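Local structure of NADPH Quinone Oxidoreductase (Streptococcus mutans, 4F8Y) at residues S86-P89 and A90-G94; K93-I96 and D97-V101. The protein probably catalyses the two-electron reduction of quinones such as menadione with NADPH, using a bound flavin-adenine dinucleotide as the hydride carrier. All coordinates share one frame; numbering follows the deposited sequence.

Contact 1: residues S86-P89 and A90-G94; sequences SGMP and AILKG. With FAD (flavin-adenine dinucleotide), chain E.
Met88 and Leu92 meet because their first torsions turn them to each other: CG of Met88 lies opposite its carbonyl carbon (chi1 -64°), and CG of Leu92 lies opposite its backbone N (chi1 174°). The two side chains cross at about a right angle, and Met88 CG sits 3.5 Å from Leu92 CD2, tighter than a usual carbon contact. The same methyl of Leu92 also touches the sulfur, with Met88 SD 3.5 Å from CD2. Beyond the bend at chi3, Met88 CE reaches the aliphatic part of Lys93, 3.8 Å from its CD. Pro89 is the N-cap residue of helix 90-99. Its carbonyl opens the helix: Lys93 N gives Pro89 O a nearly straight bond of 3.0 Å, and Leu92 N adds a weak, bent one. Gly94 N bonded to Ala90 O continues the series. At the other end of the loop, Ser86 N donates to flavin O4 over 2.7 Å, so the loop that starts this helix also contacts the pyrimidine ring of the isoalloxazine through its O4. Ser86 OG is bonded to Gln148 of the second subunit, whose Trp84 and Met88 carbonyls both accept from Lys93 NZ; within the chain the ammonium pairs with Asp97. This turn thus lies at the dimer interface of a flavodoxin-like fold. Met88, Pro89 and Leu92 all pack on Phe81 of strand 76-82, while Leu145 and Ile149 of helix 143-150 cover Met88.

Contact 2: residues K93-I96 and D97-V101; sequences KGFI and DRVFV
Lys93 and Asp97, one turn apart on helix 90-99 of the flavodoxin-like fold, form an i to i+4 salt bridge. Lys93 NZ lies 2.8 Å from Asp97 OD1, on its syn side, and makes a weaker bond to OD2. OD2 also accepts a weak hydrogen bond from Ala90 N of the second subunit. Lys93 bends at chi2 and again at chi4 (63°), which carries NZ over to the carboxylate. Phe95, Ile96, Val99 and Phe100 pack together where the helix ends. Phe95 places CD1 3.9 Å from Val99 CG2, with Val99 CB over one face of the Phe95 ring. Phe95 CE2 approaches the rim of the Phe100 ring near that ring's plane, the two planes standing at 65°.

Backbone bonds hold these groups in place: Asp97 N to Lys93 O, Arg98 N to Gly94 O, Val99 N to Phe95 O and Phe100 N to Ile96 O. Phe100 leaves helical geometry and centres an inverse gamma turn. Further out, Tyr67 and Val71 of helix 65-73 pack on Val99; Arg98 NH1 is hydrogen-bonded to the Asp44 carbonyl and NH2 forms a salt bridge with Glu63. Trp85 of the second subunit packs on Ile96, Asp97 and Phe100, and Asp97 touches the flavin-adenine dinucleotide that Ser86 does not bind. Ile96 CD1 lies over one face of the Phe100 ring, offset toward its rim, 4.2 Å from the centroid, a CH-pi contact.

The chain leaves strand 76-82 of the parallel sheet and enters the loop at 86-89, where contact 1 closes the turn into helix 90-99. Contact 2 overlaps it by Lys93 and Gly94 and runs on to the end of the helix and the turn out of it, toward the short strand 106-108. The two neither nest nor cross, and their centres lie about 10 Å apart. They also touch where Met88 SD packs 4.1 Å from Ile96 CG1. Contact 1 ties the helix start to the central sheet and helix 143-150, contact 2 its end to helix 65-73, and both face the second subunit.

Contact 1: residues S86-P89 and A90-G94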
ATOM      1  N   SER A  86      -6.156  -4.807   3.161  1.00 16.09           N
ATOM      2  CA  SER A  86      -6.895  -3.559   3.368  1.00 14.32           C
ATOM      3  C   SER A  86      -6.546  -2.431   2.395  1.00 15.64           C
ATOM      4  O   SER A  86      -7.087  -1.333   2.506  1.00 16.59           O
ATOM      5  CB  SER A  86      -6.720  -3.078   4.805  1.00 14.98           C
ATOM      6  OG  SER A  86      -6.961  -4.136   5.712  1.00 15.87           O
ATOM      7  N   GLY A  87      -5.646  -2.691   1.448  1.00 13.92           N
ATOM      8  CA  GLY A  87      -5.242  -1.658   0.514  1.00 14.91           C
ATOM      9  C   GLY A  87      -4.669  -2.115  -0.815  1.00 13.57           C
ATOM     10  O   GLY A  87      -4.860  -3.247  -1.251  1.00 13.75           O
ATOM     11  N   MET A  88      -3.956  -1.209  -1.468  1.00 13.17           N
ATOM     12  CA  MET A  88      -3.437  -1.473  -2.795  1.00 13.11           C
ATOM     13  C   MET A  88      -2.365  -2.546  -2.744  1.00 13.97           C
ATOM     14  O   MET A  88      -1.560  -2.563  -1.814  1.00 13.41           O
ATOM     15  CB  MET A  88      -2.839  -0.198  -3.382  1.00 13.19           C
ATOM     16  CG  MET A  88      -3.832   0.919  -3.600  1.00 11.75           C
ATOM     17  SD  MET A  88      -2.978   2.392  -4.172  1.00 12.55           S
ATOM     18  CE  MET A  88      -2.304   3.009  -2.624  1.00 12.79           C
ATOM     19  N   PRO A  89      -2.359  -3.454  -3.738  1.00 14.62           N
ATOM     20  CA  PRO A  89      -1.234  -4.379  -3.895  1.00 14.14           C
ATOM     21  C   PRO A  89       0.079  -3.596  -3.898  1.00 13.33           C
ATOM     22  O   PRO A  89       0.105  -2.455  -4.363  1.00 12.94           O
ATOM     23  CB  PRO A  89      -1.490  -5.006  -5.270  1.00 12.48           C
ATOM     24  CG  PRO A  89      -2.959  -4.960  -5.427  1.00 14.71           C
ATOM     25  CD  PRO A  89      -3.418  -3.699  -4.734  1.00 14.68           C
ATOM     26  N   ALA A  90       1.143  -4.198  -3.375  1.00 12.05           N
ATOM     27  CA  ALA A  90       2.435  -3.534  -3.286  1.00 12.19           C
ATOM     28  C   ALA A  90       2.855  -2.823  -4.577  1.00 13.45           C
ATOM     29  O   ALA A  90       3.377  -1.705  -4.515  1.00 11.63           O
ATOM     30  CB  ALA A  90       3.513  -4.520  -2.849  1.00 11.12           C
ATOM     31  N   ILE A  91       2.642  -3.464  -5.735  1.00 12.35           N
ATOM     32  CA  ILE A  91       3.104  -2.911  -7.017  1.00 10.59           C
ATOM     33  C   ILE A  91       2.368  -1.626  -7.401  1.00 11.36           C
ATOM     34  O   ILE A  91       2.950  -0.725  -8.006  1.00 11.08           O
ATOM     35  CB  ILE A  91       3.009  -3.938  -8.173  1.00 10.70           C
ATOM     36  CG1 ILE A  91       3.887  -3.504  -9.357  1.00 10.34           C
ATOM     37  CG2 ILE A  91       1.565  -4.125  -8.601  1.00 11.69           C
ATOM     38  CD1 ILE A  91       4.049  -4.566 -10.439  1.00  9.83           C
ATOM     39  N   LEU A  92       1.087  -1.541  -7.045  1.00 12.33           N
ATOM     40  CA  LEU A  92       0.315  -0.319  -7.278  1.00 12.00           C
ATOM     41  C   LEU A  92       0.645   0.751  -6.234  1.00 12.26           C
ATOM     42  O   LEU A  92       0.698   1.941  -6.566  1.00 11.28           O
ATOM     43  CB  LEU A  92      -1.195  -0.588  -7.297  1.00 11.39           C
ATOM     44  CG  LEU A  92      -2.056   0.681  -7.388  1.00 10.36           C
ATOM     45  CD1 LEU A  92      -1.945   1.323  -8.766  1.00 11.31           C
ATOM     46  CD2 LEU A  92      -3.513   0.407  -7.031  1.00 11.37           C
ATOM     47  N   LYS A  93       0.853   0.335  -4.980  1.00 10.94           N
ATOM     48  CA  LYS A  93       1.293   1.262  -3.931  1.00 10.56           C
ATOM     49  C   LYS A  93       2.617   1.939  -4.322  1.00 10.95           C
ATOM     50  O   LYS A  93       2.807   3.133  -4.103  1.00 11.67           O
ATOM     51  CB  LYS A  93       1.410   0.548  -2.585  1.00 10.94           C
ATOM     52  CG  LYS A  93       1.962   1.400  -1.443  1.00 11.20           C
ATOM     53  CD  LYS A  93       1.281   2.760  -1.365  1.00 10.71           C
ATOM     54  CE  LYS A  93       1.560   3.448  -0.042  1.00 11.69           C
ATOM     55  NZ  LYS A  93       3.006   3.745   0.166  1.00 11.12           N
ATOM     56  N   GLY A  94       3.521   1.174  -4.924  1.00 10.98           N
ATOM     57  CA  GLY A  94       4.764   1.715  -5.432  1.00 11.41           C
ATOM     58  C   GLY A  94       4.578   2.584  -6.663  1.00 12.13           C
ATOM     59  O   GLY A  94       5.386   3.483  -6.916  1.00 13.85           O
TER
HETATM   60  PA  FAD E 201     -10.055 -14.588  -8.688  1.00 16.96           P
HETATM   61  O1A FAD E 201      -9.386 -15.638  -7.612  1.00 21.09           O
HETATM   62  O2A FAD E 201      -9.204 -14.479  -9.870  1.00 17.98           O
HETATM   63  O5B FAD E 201     -11.551 -15.092  -9.104  1.00 23.89           O
HETATM   64  C5B FAD E 201     -12.561 -15.061  -8.133  1.00 24.47           C
HETATM   65  C4B FAD E 201     -13.833 -15.773  -8.563  1.00 23.72           C
HETATM   66  O4B FAD E 201     -14.512 -15.234  -9.746  1.00 22.02           O
HETATM   67  C3B FAD E 201     -13.669 -17.301  -8.940  1.00 24.43           C
HETATM   68  O3B FAD E 201     -14.491 -18.251  -8.325  1.00 28.63           O
HETATM   69  C2B FAD E 201     -13.593 -17.262 -10.454  1.00 24.44           C
HETATM   70  O2B FAD E 201     -13.636 -18.484 -11.141  1.00 29.53           O
HETATM   71  C1B FAD E 201     -14.625 -16.238 -10.714  1.00 23.76           C
HETATM   72  N9A FAD E 201     -14.639 -15.677 -12.062  1.00 22.60           N
HETATM   73  C8A FAD E 201     -13.598 -15.451 -12.869  1.00 22.03           C
HETATM   74  N7A FAD E 201     -14.078 -14.889 -14.039  1.00 21.59           N
HETATM   75  C5A FAD E 201     -15.444 -14.774 -13.924  1.00 22.01           C
HETATM   76  C6A FAD E 201     -16.408 -14.291 -14.775  1.00 24.26           C
HETATM   77  N6A FAD E 201     -16.030 -13.776 -16.082  1.00 22.91           N
HETATM   78  N1A FAD E 201     -17.695 -14.300 -14.407  1.00 25.32           N
HETATM   79  C2A FAD E 201     -18.057 -14.784 -13.194  1.00 22.30           C
HETATM   80  N3A FAD E 201     -17.099 -15.261 -12.353  1.00 23.75           N
HETATM   81  C4A FAD E 201     -15.802 -15.252 -12.721  1.00 21.62           C
HETATM   82  N1  FAD E 201     -10.046  -9.495   0.815  1.00 18.32           N
HETATM   83  C2  FAD E 201     -10.704  -9.018   2.118  1.00 19.09           C
HETATM   84  O2  FAD E 201     -12.014  -8.567   2.004  1.00 20.35           O
HETATM   85  N3  FAD E 201      -9.770  -8.046   2.888  1.00 20.98           N
HETATM   86  C4  FAD E 201      -8.205  -8.301   2.980  1.00 17.89           C
HETATM   87  O4  FAD E 201      -7.478  -7.164   3.307  1.00 17.79           O
HETATM   88  C4X FAD E 201      -7.624  -9.038   1.753  1.00 18.53           C
HETATM   89  N5  FAD E 201      -6.197  -9.323   1.634  1.00 15.72           N
HETATM   90  C5X FAD E 201      -5.680 -10.215   0.613  1.00 18.10           C
HETATM   91  C6  FAD E 201      -4.273 -10.352   0.522  1.00 17.20           C
HETATM   92  C7  FAD E 201      -3.741 -11.173  -0.431  1.00 17.16           C
HETATM   93  C7M FAD E 201      -2.225 -11.315  -0.544  1.00 15.51           C
HETATM   94  C8  FAD E 201      -4.557 -11.847  -1.274  1.00 18.19           C
HETATM   95  C8M FAD E 201      -3.967 -12.761  -2.343  1.00 18.61           C
HETATM   96  C9  FAD E 201      -5.917 -11.711  -1.180  1.00 18.25           C
HETATM   97  C9A FAD E 201      -6.475 -10.867  -0.197  1.00 19.01           C
HETATM   98  N10 FAD E 201      -7.913 -10.737  -0.130  1.00 17.52           N
HETATM   99  C10 FAD E 201      -8.571  -9.857   0.844  1.00 17.92           C
HETATM  100  C1' FAD E 201      -8.742 -11.335  -1.154  1.00 19.69           C
HETATM  101  C2' FAD E 201      -8.895 -10.557  -2.461  1.00 18.50           C
HETATM  102  O2' FAD E 201      -9.350  -9.231  -2.341  1.00 13.93           O
HETATM  103  C3' FAD E 201      -9.618 -11.367  -3.518  1.00 17.69           C
HETATM  104  O3' FAD E 201      -9.016 -12.601  -3.778  1.00 17.56           O
HETATM  105  C4' FAD E 201      -9.809 -10.544  -4.777  1.00 16.96           C
HETATM  106  O4' FAD E 201     -10.269  -9.249  -4.553  1.00 16.77           O
HETATM  107  C5' FAD E 201     -10.635 -11.244  -5.832  1.00 18.05           C
HETATM  108  O5' FAD E 201     -10.370 -10.765  -7.106  1.00 18.41           O
HETATM  109  P   FAD E 201      -9.464 -11.754  -8.049  1.00 18.57           P
HETATM  110  O1P FAD E 201      -9.379 -11.102  -9.558  1.00 15.67           O
HETATM  111  O2P FAD E 201      -8.141 -11.931  -7.455  1.00 17.02           O
HETATM  112  O3P FAD E 201     -10.328 -13.155  -7.930  1.00 21.61           O

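Contact 2: residues K93-I96 and D97-V101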
ATOM      1  N   LYS A  93       0.853   0.335  -4.980  1.00 10.94           N
ATOM      2  CA  LYS A  93       1.293   1.262  -3.931  1.00 10.56           C
ATOM      3  C   LYS A  93       2.617   1.939  -4.322  1.00 10.95           C
ATOM      4  O   LYS A  93       2.807   3.133  -4.103  1.00 11.67           O
ATOM      5  CB  LYS A  93       1.410   0.548  -2.585  1.00 10.94           C
ATOM      6  CG  LYS A  93       1.962   1.400  -1.443  1.00 11.20           C
ATOM      7  CD  LYS A  93       1.281   2.760  -1.365  1.00 10.71           C
ATOM      8  CE  LYS A  93       1.560   3.448  -0.042  1.00 11.69           C
ATOM      9  NZ  LYS A  93       3.006   3.745   0.166  1.00 11.12           N
ATOM     10  N   GLY A  94       3.521   1.174  -4.924  1.00 10.98           N
ATOM     11  CA  GLY A  94       4.764   1.715  -5.432  1.00 11.41           C
ATOM     12  C   GLY A  94       4.578   2.584  -6.663  1.00 12.13           C
ATOM     13  O   GLY A  94       5.386   3.483  -6.916  1.00 13.85           O
ATOM     14  N   PHE A  95       3.524   2.323  -7.431  1.00 11.86           N
ATOM     15  CA  PHE A  95       3.167   3.193  -8.561  1.00 13.16           C
ATOM     16  C   PHE A  95       2.909   4.629  -8.073  1.00 13.07           C
ATOM     17  O   PHE A  95       3.412   5.601  -8.643  1.00 11.93           O
ATOM     18  CB  PHE A  95       1.948   2.635  -9.321  1.00 13.05           C
ATOM     19  CG  PHE A  95       1.424   3.558 -10.397  1.00 12.03           C
ATOM     20  CD1 PHE A  95       2.109   3.708 -11.598  1.00 11.27           C
ATOM     21  CD2 PHE A  95       0.247   4.277 -10.200  1.00 11.52           C
ATOM     22  CE1 PHE A  95       1.635   4.558 -12.586  1.00 12.11           C
ATOM     23  CE2 PHE A  95      -0.233   5.138 -11.177  1.00 12.00           C
ATOM     24  CZ  PHE A  95       0.462   5.278 -12.375  1.00 11.25           C
ATOM     25  N   ILE A  96       2.137   4.744  -6.998  1.00 13.67           N
ATOM     26  CA  ILE A  96       1.896   6.017  -6.328  1.00 13.33           C
ATOM     27  C   ILE A  96       3.174   6.614  -5.745  1.00 12.41           C
ATOM     28  O   ILE A  96       3.494   7.766  -6.017  1.00 12.91           O
ATOM     29  CB  ILE A  96       0.848   5.870  -5.192  1.00 12.38           C
ATOM     30  CG1 ILE A  96      -0.440   5.237  -5.725  1.00 11.82           C
ATOM     31  CG2 ILE A  96       0.563   7.218  -4.555  1.00 12.19           C
ATOM     32  CD1 ILE A  96      -1.024   5.982  -6.919  1.00 10.63           C
ATOM     33  N   ASP A  97       3.891   5.829  -4.939  1.00 13.69           N
ATOM     34  CA  ASP A  97       5.140   6.271  -4.321  1.00 12.22           C
ATOM     35  C   ASP A  97       6.104   6.873  -5.342  1.00 13.76           C
ATOM     36  O   ASP A  97       6.690   7.930  -5.112  1.00 13.37           O
ATOM     37  CB  ASP A  97       5.869   5.112  -3.633  1.00 12.79           C
ATOM     38  CG  ASP A  97       5.148   4.580  -2.421  1.00 11.92           C
ATOM     39  OD1 ASP A  97       4.195   5.227  -1.933  1.00 12.57           O
ATOM     40  OD2 ASP A  97       5.553   3.498  -1.957  1.00 10.84           O
ATOM     41  N   ARG A  98       6.293   6.187  -6.462  1.00 12.21           N
ATOM     42  CA  ARG A  98       7.338   6.585  -7.400  1.00 13.29           C
ATOM     43  C   ARG A  98       6.902   7.629  -8.425  1.00 13.80           C
ATOM     44  O   ARG A  98       7.709   8.459  -8.841  1.00 14.69           O
ATOM     45  CB  ARG A  98       7.912   5.363  -8.106  1.00 12.55           C
ATOM     46  CG  ARG A  98       8.551   4.373  -7.173  1.00 11.12           C
ATOM     47  CD  ARG A  98       9.311   3.371  -7.987  1.00 12.87           C
ATOM     48  NE  ARG A  98      10.401   4.007  -8.722  1.00 12.96           N
ATOM     49  CZ  ARG A  98      11.212   3.357  -9.546  1.00 13.92           C
ATOM     50  NH1 ARG A  98      11.040   2.058  -9.748  1.00 14.43           N
ATOM     51  NH2 ARG A  98      12.184   4.003 -10.174  1.00 14.06           N
ATOM     52  N   VAL A  99       5.629   7.588  -8.814  1.00 14.46           N
ATOM     53  CA  VAL A  99       5.091   8.478  -9.847  1.00 15.44           C
ATOM     54  C   VAL A  99       4.430   9.763  -9.293  1.00 15.69           C
ATOM     55  O   VAL A  99       4.665  10.868  -9.798  1.00 16.62           O
ATOM     56  CB  VAL A  99       4.091   7.723 -10.751  1.00 13.24           C
ATOM     57  CG1 VAL A  99       3.501   8.656 -11.804  1.00 14.01           C
ATOM     58  CG2 VAL A  99       4.769   6.522 -11.389  1.00 11.66           C
ATOM     59  N   PHE A 100       3.600   9.618  -8.266  1.00 14.48           N
ATOM     60  CA  PHE A 100       2.935  10.772  -7.673  1.00 14.42           C
ATOM     61  C   PHE A 100       3.865  11.471  -6.685  1.00 14.73           C
ATOM     62  O   PHE A 100       3.633  11.449  -5.478  1.00 14.83           O
ATOM     63  CB  PHE A 100       1.621  10.345  -7.003  1.00 13.50           C
ATOM     64  CG  PHE A 100       0.548   9.947  -7.985  1.00 15.79           C
ATOM     65  CD1 PHE A 100       0.760   8.900  -8.885  1.00 14.06           C
ATOM     66  CD2 PHE A 100      -0.669  10.619  -8.020  1.00 15.96           C
ATOM     67  CE1 PHE A 100      -0.215   8.537  -9.794  1.00 12.26           C
ATOM     68  CE2 PHE A 100      -1.656  10.258  -8.935  1.00 13.41           C
ATOM     69  CZ  PHE A 100      -1.427   9.216  -9.822  1.00 13.66           C
ATOM     70  N   VAL A 101       4.916  12.098  -7.209  1.00 14.56           N
ATOM     71  CA  VAL A 101       5.977  12.652  -6.368  1.00 14.88           C
ATOM     72  C   VAL A 101       5.881  14.175  -6.217  1.00 15.57           C
ATOM     73  O   VAL A 101       5.202  14.842  -6.986  1.00 15.86           O
ATOM     74  CB  VAL A 101       7.384  12.263  -6.897  1.00 14.77           C
ATOM     75  CG1 VAL A 101       7.616  10.761  -6.773  1.00 13.57           C
ATOM     76  CG2 VAL A 101       7.553  12.710  -8.339  1.00 15.26           C
TER